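Local coordinates for protein inositol dehydrogenase (PDB 4N54) that probably catalyses the NAD-dependent oxidation of scyllo-inositol, holding cofactor and sugar alcohol together in a cleft beside its Rossmann domain, at residues I17-L22 with Q43-V48; K131-F136 with Q319-T324; G135-F140 with E298-A303. All coordinates share one frame; numbering follows the deposited sequence.

Interaction 1: residues I17-L22 with Q43-V48; sequences IGIVGL and QAATSV. With NAI (1,4-dihydronicotinamide adenine dinucleotide), chain E.
Gly-18, Ile-19 and Val-20 pair with Ala-44, Ala-45 and Thr-46 as neighbouring parallel strands, their axes only 11° apart. Backbone bonds pass back and forth between them. Ile-17 O takes two donors, Gln-43 N at 2.7 Å and the more distant Ala-44 N. Ile-19 gives its N-H to Ala-44 O and receives Thr-46 N at its own O, and Gly-21 N ends the series on Thr-46 O. CA-H...O contacts from Gly-18, Ala-45 and Val-20 fill in between these bonds.

Apolar packing differs on the two faces. On the face of Val-20 and Thr-46, Ala-44 CB lies over bare Gly-18, and the CA atoms of Gly-18 and Ala-44 come within 4.1 Å. Val-20 CG2 rests on Thr-46 CB at 3.9 Å. On the other face Ile-19 CG2 meets Ala-45 CB, also at 3.9 Å, while Leu-22 CD1 reaches the same methyl at 4.3 Å.

Contacts with the cofactor gather where the strands end. Val-20 CG2 touches adenine C2A of NAI at 3.5 Å. The adenosine ribose is gripped through both hydroxyls: Leu-22 N donates to O3B at 2.8 Å, nearly straight at 169°, and Ser-47 OG shares a 2.6 Å bond with O2B. A first torsion that sets Ser-47 OG opposite the backbone N (chi1 176°) brings the hydroxyl to the ribose, where bonds to Val-49 N and Glu-52 also hold it. Glu-52 also bonds NAI. This is the first beta-alpha-beta unit of a Rossmann fold, with Gly-21 opening the glycine-rich turn after the first strand.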
loop_
_atom_site.group_PDB
_atom_site.type_symbol
_atom_site.label_atom_id
_atom_site.label_comp_id
_atom_site.label_asym_id
_atom_site.label_seq_id
_atom_site.Cartn_x
_atom_site.Cartn_y
_atom_site.Cartn_z
ATOM N N ILE A 17 -33.050 27.973 -6.414
ATOM C CA ILE A 17 -31.822 28.076 -7.182
ATOM C C ILE A 17 -32.055 27.937 -8.680
ATOM O O ILE A 17 -32.860 27.125 -9.114
ATOM C CB ILE A 17 -30.820 27.016 -6.724
ATOM C CG1 ILE A 17 -30.435 27.246 -5.267
ATOM C CG2 ILE A 17 -29.606 27.002 -7.601
ATOM C CD1 ILE A 17 -29.286 26.413 -4.816
ATOM N N GLY A 18 -31.356 28.755 -9.455
ATOM C CA GLY A 18 -31.362 28.645 -10.893
ATOM C C GLY A 18 -29.965 28.381 -11.415
ATOM O O GLY A 18 -29.042 29.085 -11.060
ATOM N N ILE A 19 -29.810 27.373 -12.265
ATOM C CA ILE A 19 -28.497 26.960 -12.724
ATOM C C ILE A 19 -28.299 27.283 -14.195
ATOM O O ILE A 19 -29.236 27.239 -14.969
ATOM C CB ILE A 19 -28.255 25.454 -12.432
ATOM C CG1 ILE A 19 -26.799 25.061 -12.651
ATOM C CG2 ILE A 19 -29.175 24.581 -13.241
ATOM C CD1 ILE A 19 -26.474 23.700 -12.146
ATOM N N VAL A 20 -27.078 27.644 -14.564
ATOM C CA VAL A 20 -26.729 27.795 -15.968
ATOM C C VAL A 20 -25.633 26.810 -16.324
ATOM O O VAL A 20 -24.545 26.847 -15.780
ATOM C CB VAL A 20 -26.332 29.253 -16.345
ATOM C CG1 VAL A 20 -25.218 29.776 -15.471
ATOM C CG2 VAL A 20 -25.937 29.350 -17.801
ATOM N N GLY A 21 -25.930 25.906 -17.233
ATOM C CA GLY A 21 -24.969 24.896 -17.589
ATOM C C GLY A 21 -25.414 23.537 -17.107
ATOM O O GLY A 21 -25.684 23.342 -15.933
ATOM N N LEU A 22 -25.490 22.591 -18.023
ATOM C CA LEU A 22 -25.899 21.261 -17.673
ATOM C C LEU A 22 -24.998 20.251 -18.365
ATOM O O LEU A 22 -25.439 19.190 -18.773
ATOM C CB LEU A 22 -27.364 21.052 -18.027
ATOM C CG LEU A 22 -28.363 21.973 -17.342
ATOM C CD1 LEU A 22 -29.715 21.858 -17.963
ATOM C CD2 LEU A 22 -28.455 21.688 -15.877
ATOM N N GLN A 43 -35.099 25.560 -9.136
ATOM C CA GLN A 43 -36.274 26.134 -9.758
ATOM C C GLN A 43 -36.060 26.369 -11.243
ATOM O O GLN A 43 -36.954 26.144 -12.040
ATOM C CB GLN A 43 -36.641 27.436 -9.056
ATOM C CG GLN A 43 -37.741 28.239 -9.708
ATOM C CD GLN A 43 -39.101 27.644 -9.500
ATOM O OE1 GLN A 43 -39.301 26.815 -8.625
ATOM N NE2 GLN A 43 -40.049 28.063 -10.307
ATOM N N ALA A 44 -34.869 26.802 -11.614
ATOM C CA ALA A 44 -34.643 27.232 -12.976
ATOM C C ALA A 44 -33.346 26.716 -13.568
ATOM O O ALA A 44 -32.403 26.442 -12.851
ATOM C CB ALA A 44 -34.682 28.737 -13.039
ATOM N N ALA A 45 -33.305 26.604 -14.890
ATOM C CA ALA A 45 -32.118 26.124 -15.580
ATOM C C ALA A 45 -31.946 26.769 -16.945
ATOM O O ALA A 45 -32.897 26.941 -17.685
ATOM C CB ALA A 45 -32.151 24.622 -15.702
ATOM N N THR A 46 -30.714 27.122 -17.267
ATOM C CA THR A 46 -30.405 27.801 -18.506
ATOM C C THR A 46 -29.364 27.002 -19.269
ATOM O O THR A 46 -28.418 26.502 -18.680
ATOM C CB THR A 46 -29.842 29.193 -18.219
ATOM O OG1 THR A 46 -30.806 29.967 -17.509
ATOM C CG2 THR A 46 -29.489 29.895 -19.481
ATOM N N SER A 47 -29.546 26.871 -20.575
ATOM C CA SER A 47 -28.589 26.180 -21.412
ATOM C C SER A 47 -28.834 26.439 -22.877
ATOM O O SER A 47 -29.951 26.664 -23.299
ATOM C CB SER A 47 -28.648 24.682 -21.188
ATOM O OG SER A 47 -27.783 24.034 -22.082
ATOM N N VAL A 48 -27.774 26.371 -23.657
ATOM C CA VAL A 48 -27.874 26.543 -25.085
ATOM C C VAL A 48 -28.143 25.214 -25.783
ATOM O O VAL A 48 -28.028 25.109 -26.993
ATOM C CB VAL A 48 -26.606 27.195 -25.645
ATOM C CG1 VAL A 48 -26.488 28.610 -25.155
ATOM C CG2 VAL A 48 -25.406 26.410 -25.255
HETATM P PA NAI E . -19.662 21.449 -20.621
HETATM O O1A NAI E . -19.179 21.954 -21.876
HETATM O O2A NAI E . -19.742 20.026 -20.312
HETATM O O5B NAI E . -21.042 22.047 -20.294
HETATM C C5B NAI E . -21.377 23.336 -20.705
HETATM C C4B NAI E . -22.818 23.658 -20.396
HETATM O O4B NAI E . -22.941 25.065 -20.446
HETATM C C3B NAI E . -23.792 23.137 -21.430
HETATM O O3B NAI E . -25.011 22.906 -20.778
HETATM C C2B NAI E . -24.045 24.298 -22.342
HETATM O O2B NAI E . -25.353 24.205 -22.860
HETATM C C1B NAI E . -23.939 25.446 -21.374
HETATM N N9A NAI E . -23.584 26.696 -22.033
HETATM C C8A NAI E . -22.564 26.887 -22.840
HETATM N N7A NAI E . -22.511 28.151 -23.274
HETATM C C5A NAI E . -23.514 28.797 -22.709
HETATM C C6A NAI E . -24.034 30.166 -22.730
HETATM N N6A NAI E . -23.427 31.075 -23.461
HETATM N N1A NAI E . -25.106 30.468 -22.002
HETATM C C2A NAI E . -25.693 29.524 -21.270
HETATM N N3A NAI E . -25.275 28.258 -21.192
HETATM C C4A NAI E . -24.217 27.835 -21.887
HETATM O O3 NAI E . -18.750 22.154 -19.544
HETATM P PN NAI E . -18.416 21.591 -18.128
HETATM O O1N NAI E . -17.405 20.578 -18.263
HETATM O O2N NAI E . -19.633 21.307 -17.417
HETATM O O5D NAI E . -17.766 22.848 -17.458
HETATM C C5D NAI E . -18.522 23.845 -16.804
HETATM C C4D NAI E . -17.703 24.741 -15.890
HETATM O O4D NAI E . -17.397 24.041 -14.715
HETATM C C3D NAI E . -16.401 25.204 -16.494
HETATM O O3D NAI E . -16.183 26.545 -16.134
HETATM C C2D NAI E . -15.395 24.303 -15.842
HETATM O O2D NAI E . -14.131 24.915 -15.709
HETATM C C1D NAI E . -16.027 23.976 -14.507
HETATM N N1N NAI E . -15.762 22.632 -14.067
HETATM C C2N NAI E . -15.317 22.486 -12.854
HETATM C C3N NAI E . -15.033 21.265 -12.314
HETATM C C7N NAI E . -14.503 21.190 -10.927
HETATM O O7N NAI E . -13.855 20.264 -10.620
HETATM N N7N NAI E . -14.729 22.118 -10.040
HETATM C C4N NAI E . -15.236 20.019 -13.126
HETATM C C5N NAI E . -15.749 20.323 -14.440
HETATM C C6N NAI E . -15.991 21.606 -14.852
#

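Interaction 2: residues K131-F136 with Q319-T324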
loop_
_atom_site.group_PDB
_atom_site.type_symbol
_atom_site.label_atom_id
_atom_site.label_comp_id
_atom_site.label_asym_id
_atom_site.label_seq_id
_atom_site.Cartn_x
_atom_site.Cartn_y
_atom_site.Cartn_z
ATOM N N LYS A 131 -24.196 36.768 -1.337
ATOM C CA LYS A 131 -23.156 35.758 -1.180
ATOM C C LYS A 131 -22.402 35.521 -2.466
ATOM O O LYS A 131 -23.001 35.338 -3.513
ATOM C CB LYS A 131 -23.753 34.442 -0.690
ATOM C CG LYS A 131 -24.305 34.488 0.708
ATOM C CD LYS A 131 -23.236 34.903 1.690
ATOM C CE LYS A 131 -23.833 35.243 3.031
ATOM N NZ LYS A 131 -23.124 36.353 3.700
ATOM N N PHE A 132 -21.082 35.550 -2.384
ATOM C CA PHE A 132 -20.258 35.105 -3.487
ATOM C C PHE A 132 -19.335 33.969 -3.078
ATOM O O PHE A 132 -18.497 34.123 -2.204
ATOM C CB PHE A 132 -19.440 36.237 -4.092
ATOM C CG PHE A 132 -18.610 35.809 -5.250
ATOM C CD1 PHE A 132 -19.192 35.553 -6.472
ATOM C CD2 PHE A 132 -17.255 35.643 -5.123
ATOM C CE1 PHE A 132 -18.452 35.152 -7.517
ATOM C CE2 PHE A 132 -16.513 35.238 -6.184
ATOM C CZ PHE A 132 -17.120 34.995 -7.379
ATOM N N GLN A 133 -19.503 32.832 -3.739
ATOM C CA GLN A 133 -18.683 31.665 -3.486
ATOM C C GLN A 133 -18.138 31.108 -4.776
ATOM O O GLN A 133 -18.869 30.866 -5.712
ATOM C CB GLN A 133 -19.478 30.596 -2.744
ATOM C CG GLN A 133 -18.678 29.414 -2.294
ATOM C CD GLN A 133 -19.491 28.484 -1.454
ATOM O OE1 GLN A 133 -20.344 28.912 -0.703
ATOM N NE2 GLN A 133 -19.248 27.199 -1.589
ATOM N N LEU A 134 -16.836 30.909 -4.802
ATOM C CA LEU A 134 -16.159 30.318 -5.934
ATOM C C LEU A 134 -15.916 28.828 -5.695
ATOM O O LEU A 134 -15.666 28.410 -4.582
ATOM C CB LEU A 134 -14.855 31.048 -6.162
ATOM C CG LEU A 134 -13.971 30.600 -7.293
ATOM C CD1 LEU A 134 -14.694 30.681 -8.605
ATOM C CD2 LEU A 134 -12.787 31.490 -7.285
ATOM N N GLY A 135 -15.981 28.044 -6.764
ATOM C CA GLY A 135 -16.059 26.601 -6.673
ATOM C C GLY A 135 -14.771 25.824 -6.629
ATOM O O GLY A 135 -14.602 24.860 -7.355
ATOM N N PHE A 136 -13.859 26.237 -5.772
ATOM C CA PHE A 136 -12.694 25.442 -5.473
ATOM C C PHE A 136 -13.061 24.323 -4.492
ATOM O O PHE A 136 -12.788 24.407 -3.309
ATOM C CB PHE A 136 -11.588 26.316 -4.914
ATOM C CG PHE A 136 -10.919 27.179 -5.933
ATOM C CD1 PHE A 136 -10.293 26.628 -7.017
ATOM C CD2 PHE A 136 -10.893 28.540 -5.793
ATOM C CE1 PHE A 136 -9.677 27.410 -7.938
ATOM C CE2 PHE A 136 -10.265 29.316 -6.711
ATOM C CZ PHE A 136 -9.661 28.754 -7.781
ATOM N N GLN A 319 -23.599 33.686 6.917
ATOM C CA GLN A 319 -22.209 33.582 7.315
ATOM C C GLN A 319 -21.383 33.254 6.089
ATOM O O GLN A 319 -21.737 32.368 5.327
ATOM C CB GLN A 319 -22.054 32.490 8.369
ATOM C CG GLN A 319 -20.636 31.959 8.577
ATOM C CD GLN A 319 -19.760 32.880 9.402
ATOM O OE1 GLN A 319 -20.249 33.749 10.117
ATOM N NE2 GLN A 319 -18.448 32.684 9.307
ATOM N N ASP A 320 -20.283 33.967 5.903
ATOM C CA ASP A 320 -19.448 33.782 4.733
ATOM C C ASP A 320 -18.617 32.494 4.737
ATOM O O ASP A 320 -18.101 32.080 5.762
ATOM C CB ASP A 320 -18.544 34.989 4.543
ATOM C CG ASP A 320 -19.301 36.224 4.144
ATOM O OD1 ASP A 320 -20.495 36.117 3.841
ATOM O OD2 ASP A 320 -18.693 37.305 4.123
ATOM N N VAL A 321 -18.486 31.882 3.563
ATOM C CA VAL A 321 -17.762 30.627 3.405
ATOM C C VAL A 321 -16.267 30.858 3.317
ATOM O O VAL A 321 -15.492 30.100 3.866
ATOM C CB VAL A 321 -18.271 29.830 2.186
ATOM C CG1 VAL A 321 -17.371 28.674 1.883
ATOM C CG2 VAL A 321 -19.671 29.328 2.437
ATOM N N GLY A 322 -15.864 31.920 2.645
ATOM C CA GLY A 322 -14.477 32.322 2.635
ATOM C C GLY A 322 -13.676 31.983 1.393
ATOM O O GLY A 322 -12.459 31.948 1.423
ATOM N N ILE A 323 -14.362 31.724 0.294
ATOM C CA ILE A 323 -13.685 31.486 -0.963
ATOM C C ILE A 323 -14.080 32.600 -1.899
ATOM O O ILE A 323 -15.211 32.684 -2.332
ATOM C CB ILE A 323 -14.043 30.134 -1.555
ATOM C CG1 ILE A 323 -13.831 29.043 -0.519
ATOM C CG2 ILE A 323 -13.215 29.863 -2.771
ATOM C CD1 ILE A 323 -14.261 27.702 -0.978
ATOM N N THR A 324 -13.125 33.448 -2.206
ATOM C CA THR A 324 -13.440 34.769 -2.682
ATOM C C THR A 324 -12.999 35.024 -4.115
ATOM O O THR A 324 -12.254 34.256 -4.693
ATOM C CB THR A 324 -12.790 35.811 -1.772
ATOM O OG1 THR A 324 -11.376 35.739 -1.909
ATOM C CG2 THR A 324 -13.137 35.535 -0.338
HETATM O O HOH W 1 -17.227 31.932 -0.168
#
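Ile-323 presses its side chain against Leu-134 and Phe-136, and each of its carbons except CG1 has a near neighbour across the contact. CB stands 3.8 Å from Leu-134 O. The branch methyl CG2, anti to the backbone N, lies 3.4 Å from the same Leu-134 O, packs on Leu-134 CB and meets the Phe-136 ring at its edge, 4.0 Å from CD2. The other branch leaves CB beside the backbone N (chi1 -52°) and runs on extended, so that its tip CD1 stays near Leu-134 O and turns to the ring of Phe-140.

Strand 132-134 is the sixth strand of the parallel Rossmann sheet and lies at its border within the chain, hydrogen-bonded on its inner side to strand 103-106; the loop between helices 301-317 and 325-344 covers it here. The backbones are joined sparingly: Leu-134 N makes a weak 3.4 Å bond to Ile-323 O, and a water donates a hydrogen bond to Phe-132 O and accepts one from Ile-323 N at 2.9 Å. Thr-324 turns its hydroxyl the other way, capping Asp-327 N at the start of helix 325-344, while its carbonyl carbon lies at the edge of the Phe-132 ring.

Gln-133, fully extended, slants across Val-321 in van der Waals packing and brings its OE1 to 3.2 Å from Val-321 CG2; its NE2 bonds Glu-307 O. The start of both segments is polar: Lys-131 bends at chi2 (-58°) and again near its end, which delivers NZ to Asp-320 OD1 in a 2.6 Å salt bridge beside solvent.

Interaction 3: residues G135-F140 with E298-A303. With NAI (1,4-dihydronicotinamide adenine dinucleotide), chain E.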
loop_
_atom_site.group_PDB
_atom_site.type_symbol
_atom_site.label_atom_id
_atom_site.label_comp_id
_atom_site.label_asym_id
_atom_site.label_seq_id
_atom_site.Cartn_x
_atom_site.Cartn_y
_atom_site.Cartn_z
ATOM N N GLY A 135 -15.981 28.044 -6.764
ATOM C CA GLY A 135 -16.059 26.601 -6.673
ATOM C C GLY A 135 -14.771 25.824 -6.629
ATOM O O GLY A 135 -14.602 24.860 -7.355
ATOM N N PHE A 136 -13.859 26.237 -5.772
ATOM C CA PHE A 136 -12.694 25.442 -5.473
ATOM C C PHE A 136 -13.061 24.323 -4.492
ATOM O O PHE A 136 -12.788 24.407 -3.309
ATOM C CB PHE A 136 -11.588 26.316 -4.914
ATOM C CG PHE A 136 -10.919 27.179 -5.933
ATOM C CD1 PHE A 136 -10.293 26.628 -7.017
ATOM C CD2 PHE A 136 -10.893 28.540 -5.793
ATOM C CE1 PHE A 136 -9.677 27.410 -7.938
ATOM C CE2 PHE A 136 -10.265 29.316 -6.711
ATOM C CZ PHE A 136 -9.661 28.754 -7.781
ATOM N N MET A 137 -13.678 23.274 -5.015
ATOM C CA MET A 137 -14.254 22.222 -4.204
ATOM C C MET A 137 -13.271 21.409 -3.370
ATOM O O MET A 137 -13.661 20.824 -2.380
ATOM C CB MET A 137 -15.107 21.286 -5.054
ATOM C CG MET A 137 -14.330 20.277 -5.856
ATOM S SD MET A 137 -13.249 21.009 -7.058
ATOM C CE MET A 137 -12.553 19.554 -7.776
ATOM N N ARG A 138 -12.008 21.379 -3.762
ATOM C CA ARG A 138 -11.009 20.660 -2.999
ATOM C C ARG A 138 -10.922 21.133 -1.549
ATOM O O ARG A 138 -10.599 20.367 -0.671
ATOM C CB ARG A 138 -9.650 20.754 -3.658
ATOM C CG ARG A 138 -9.513 19.911 -4.885
ATOM C CD ARG A 138 -8.123 19.908 -5.431
ATOM N NE ARG A 138 -8.112 19.556 -6.842
ATOM C CZ ARG A 138 -7.023 19.327 -7.540
ATOM N NH1 ARG A 138 -5.846 19.388 -6.972
ATOM N NH2 ARG A 138 -7.115 19.023 -8.806
ATOM N N ARG A 139 -11.216 22.408 -1.325
ATOM C CA ARG A 139 -11.234 22.976 0.016
ATOM C C ARG A 139 -12.265 22.299 0.892
ATOM O O ARG A 139 -12.185 22.369 2.101
ATOM C CB ARG A 139 -11.526 24.467 -0.031
ATOM C CG ARG A 139 -10.494 25.270 -0.750
ATOM C CD ARG A 139 -10.465 26.663 -0.234
ATOM N NE ARG A 139 -9.492 27.487 -0.913
ATOM C CZ ARG A 139 -9.091 28.663 -0.464
ATOM N NH1 ARG A 139 -9.574 29.131 0.668
ATOM N NH2 ARG A 139 -8.209 29.359 -1.143
ATOM N N PHE A 140 -13.233 21.652 0.260
ATOM C CA PHE A 140 -14.263 20.940 0.971
ATOM C C PHE A 140 -14.028 19.432 1.048
ATOM O O PHE A 140 -14.757 18.733 1.726
ATOM C CB PHE A 140 -15.616 21.218 0.352
ATOM C CG PHE A 140 -16.151 22.574 0.654
ATOM C CD1 PHE A 140 -15.879 23.633 -0.169
ATOM C CD2 PHE A 140 -16.952 22.784 1.744
ATOM C CE1 PHE A 140 -16.382 24.862 0.104
ATOM C CE2 PHE A 140 -17.449 24.017 2.012
ATOM C CZ PHE A 140 -17.163 25.052 1.194
ATOM N N GLU A 298 -16.619 11.000 -9.577
ATOM C CA GLU A 298 -16.373 9.967 -8.592
ATOM C C GLU A 298 -15.519 10.481 -7.428
ATOM O O GLU A 298 -15.960 10.506 -6.301
ATOM C CB GLU A 298 -15.717 8.760 -9.238
ATOM C CG GLU A 298 -15.705 7.549 -8.359
ATOM C CD GLU A 298 -14.935 6.399 -8.927
ATOM O OE1 GLU A 298 -14.697 5.441 -8.187
ATOM O OE2 GLU A 298 -14.563 6.450 -10.098
ATOM N N ARG A 299 -14.302 10.897 -7.733
ATOM C CA ARG A 299 -13.346 11.327 -6.738
ATOM C C ARG A 299 -13.845 12.451 -5.829
ATOM O O ARG A 299 -13.652 12.384 -4.635
ATOM C CB ARG A 299 -12.022 11.687 -7.408
ATOM C CG ARG A 299 -11.044 12.477 -6.561
ATOM C CD ARG A 299 -10.368 11.640 -5.488
ATOM N NE ARG A 299 -9.487 12.436 -4.641
ATOM C CZ ARG A 299 -9.889 13.092 -3.561
ATOM N NH1 ARG A 299 -11.153 13.036 -3.182
ATOM N NH2 ARG A 299 -9.024 13.793 -2.847
ATOM N N PHE A 300 -14.520 13.449 -6.390
ATOM C CA PHE A 300 -14.911 14.639 -5.638
ATOM C C PHE A 300 -16.400 14.794 -5.386
ATOM O O PHE A 300 -16.873 15.888 -5.120
ATOM C CB PHE A 300 -14.353 15.909 -6.281
ATOM C CG PHE A 300 -12.861 15.987 -6.269
ATOM C CD1 PHE A 300 -12.170 16.051 -5.085
ATOM C CD2 PHE A 300 -12.148 15.999 -7.439
ATOM C CE1 PHE A 300 -10.815 16.114 -5.081
ATOM C CE2 PHE A 300 -10.803 16.064 -7.422
ATOM C CZ PHE A 300 -10.134 16.124 -6.240
ATOM N N ALA A 301 -17.126 13.688 -5.462
ATOM C CA ALA A 301 -18.556 13.670 -5.201
ATOM C C ALA A 301 -18.918 14.324 -3.869
ATOM O O ALA A 301 -19.820 15.134 -3.804
ATOM C CB ALA A 301 -19.053 12.270 -5.226
ATOM N N GLN A 302 -18.192 13.957 -2.825
ATOM C CA GLN A 302 -18.427 14.475 -1.489
ATOM C C GLN A 302 -18.158 15.959 -1.408
ATOM O O GLN A 302 -18.942 16.697 -0.855
ATOM C CB GLN A 302 -17.581 13.724 -0.467
ATOM C CG GLN A 302 -17.603 14.299 0.897
ATOM C CD GLN A 302 -16.420 15.202 1.169
ATOM O OE1 GLN A 302 -15.283 14.767 1.146
ATOM N NE2 GLN A 302 -16.693 16.466 1.412
ATOM N N ALA A 303 -17.036 16.372 -1.975
ATOM C CA ALA A 303 -16.645 17.765 -2.058
ATOM C C ALA A 303 -17.718 18.622 -2.710
ATOM O O ALA A 303 -18.065 19.669 -2.204
ATOM C CB ALA A 303 -15.362 17.884 -2.820
HETATM P PA NAI E . -19.662 21.449 -20.621
HETATM O O1A NAI E . -19.179 21.954 -21.876
HETATM O O2A NAI E . -19.742 20.026 -20.312
HETATM O O5B NAI E . -21.042 22.047 -20.294
HETATM C C5B NAI E . -21.377 23.336 -20.705
HETATM C C4B NAI E . -22.818 23.658 -20.396
HETATM O O4B NAI E . -22.941 25.065 -20.446
HETATM C C3B NAI E . -23.792 23.137 -21.430
HETATM O O3B NAI E . -25.011 22.906 -20.778
HETATM C C2B NAI E . -24.045 24.298 -22.342
HETATM O O2B NAI E . -25.353 24.205 -22.860
HETATM C C1B NAI E . -23.939 25.446 -21.374
HETATM N N9A NAI E . -23.584 26.696 -22.033
HETATM C C8A NAI E . -22.564 26.887 -22.840
HETATM N N7A NAI E . -22.511 28.151 -23.274
HETATM C C5A NAI E . -23.514 28.797 -22.709
HETATM C C6A NAI E . -24.034 30.166 -22.730
HETATM N N6A NAI E . -23.427 31.075 -23.461
HETATM N N1A NAI E . -25.106 30.468 -22.002
HETATM C C2A NAI E . -25.693 29.524 -21.270
HETATM N N3A NAI E . -25.275 28.258 -21.192
HETATM C C4A NAI E . -24.217 27.835 -21.887
HETATM O O3 NAI E . -18.750 22.154 -19.544
HETATM P PN NAI E . -18.416 21.591 -18.128
HETATM O O1N NAI E . -17.405 20.578 -18.263
HETATM O O2N NAI E . -19.633 21.307 -17.417
HETATM O O5D NAI E . -17.766 22.848 -17.458
HETATM C C5D NAI E . -18.522 23.845 -16.804
HETATM C C4D NAI E . -17.703 24.741 -15.890
HETATM O O4D NAI E . -17.397 24.041 -14.715
HETATM C C3D NAI E . -16.401 25.204 -16.494
HETATM O O3D NAI E . -16.183 26.545 -16.134
HETATM C C2D NAI E . -15.395 24.303 -15.842
HETATM O O2D NAI E . -14.131 24.915 -15.709
HETATM C C1D NAI E . -16.027 23.976 -14.507
HETATM N N1N NAI E . -15.762 22.632 -14.067
HETATM C C2N NAI E . -15.317 22.486 -12.854
HETATM C C3N NAI E . -15.033 21.265 -12.314
HETATM C C7N NAI E . -14.503 21.190 -10.927
HETATM O O7N NAI E . -13.855 20.264 -10.620
HETATM N N7N NAI E . -14.729 22.118 -10.040
HETATM C C4N NAI E . -15.236 20.019 -13.126
HETATM C C5N NAI E . -15.749 20.323 -14.440
HETATM C C6N NAI E . -15.991 21.606 -14.852
#
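Phe-140 and Ala-303 bring the two backbones closest, CA to CA 5.0 Å. Residues 137-140 form a tight 3-10 turn, with Phe-140 N bonded to Met-137 O and Arg-139 N to Phe-136 O. Opposite, Phe-300 links two helices: it is the first residue past the one ending at Arg-299 and occupies the N-cap position of helix 301-317. The start of that helix faces the turn, and Ala-303 CB nestles against Met-137 O at 3.4 Å. Gln-302, bent at chi2 (-97°), swings its amide round so that NE2 donates to Phe-140 O at 3.0 Å and 166°, the carbonyl oxygen lying in the amide plane; its OE1 accepts from Asp-142 N.

Met-137 carries the centre of the contact. Its first torsion (chi1 79°) tucks CG between the backbone N and the carbonyl carbon, against Ala-303 CB, and a bend at chi2 sends the thioether across Phe-300 at about a right angle. CE lies over one ring face, 4.0 Å from the centroid, a CH-pi contact, and SD follows obliquely in a Met-aromatic one. The opposite face is covered by Arg-299 CG. In this Gfo/Idh/MocA-type enzyme the turn follows the last Rossmann strand, where the cofactor's nicotinamide meets the substrate pocket: NAI N7N makes a weak 3.5 Å bond to Met-137 SD, CE approaches O7N at 3.2 Å, and bound scyllo-inositol lies about 4 Å from the methionine side chain.

Arg-138 passes the ring's far end, its CG 4.0 Å from Phe-300 CE1 and its guanidinium plane close to parallel with the ring. Asp-196 and Ser-166 hold that guanidinium, and Val-258 of the mixed sheet backs Phe-300.

Overall arrangement
From the N terminus, interaction 1 closes first, a short loop through helix 26-35 that pairs two neighbouring strands of the Rossmann sheet. Interactions 2 and 3 open later from adjoining, overlapping parts of the chain and share Gly-135 and Phe-136. Interaction 3 closes at 298-303 after the chain has passed through the mixed sheet; interaction 2 closes at 319-324, beyond helix 301-317. Interaction 3 thus nests inside interaction 2. They touch through Phe-140, which packs on Val-321 and Ile-323. Interaction 1 lies about 20 Å from interaction 2, centre to centre, in the same sheet; interactions 1 and 3 reach the adenosine and nicotinamide ends of one NAI.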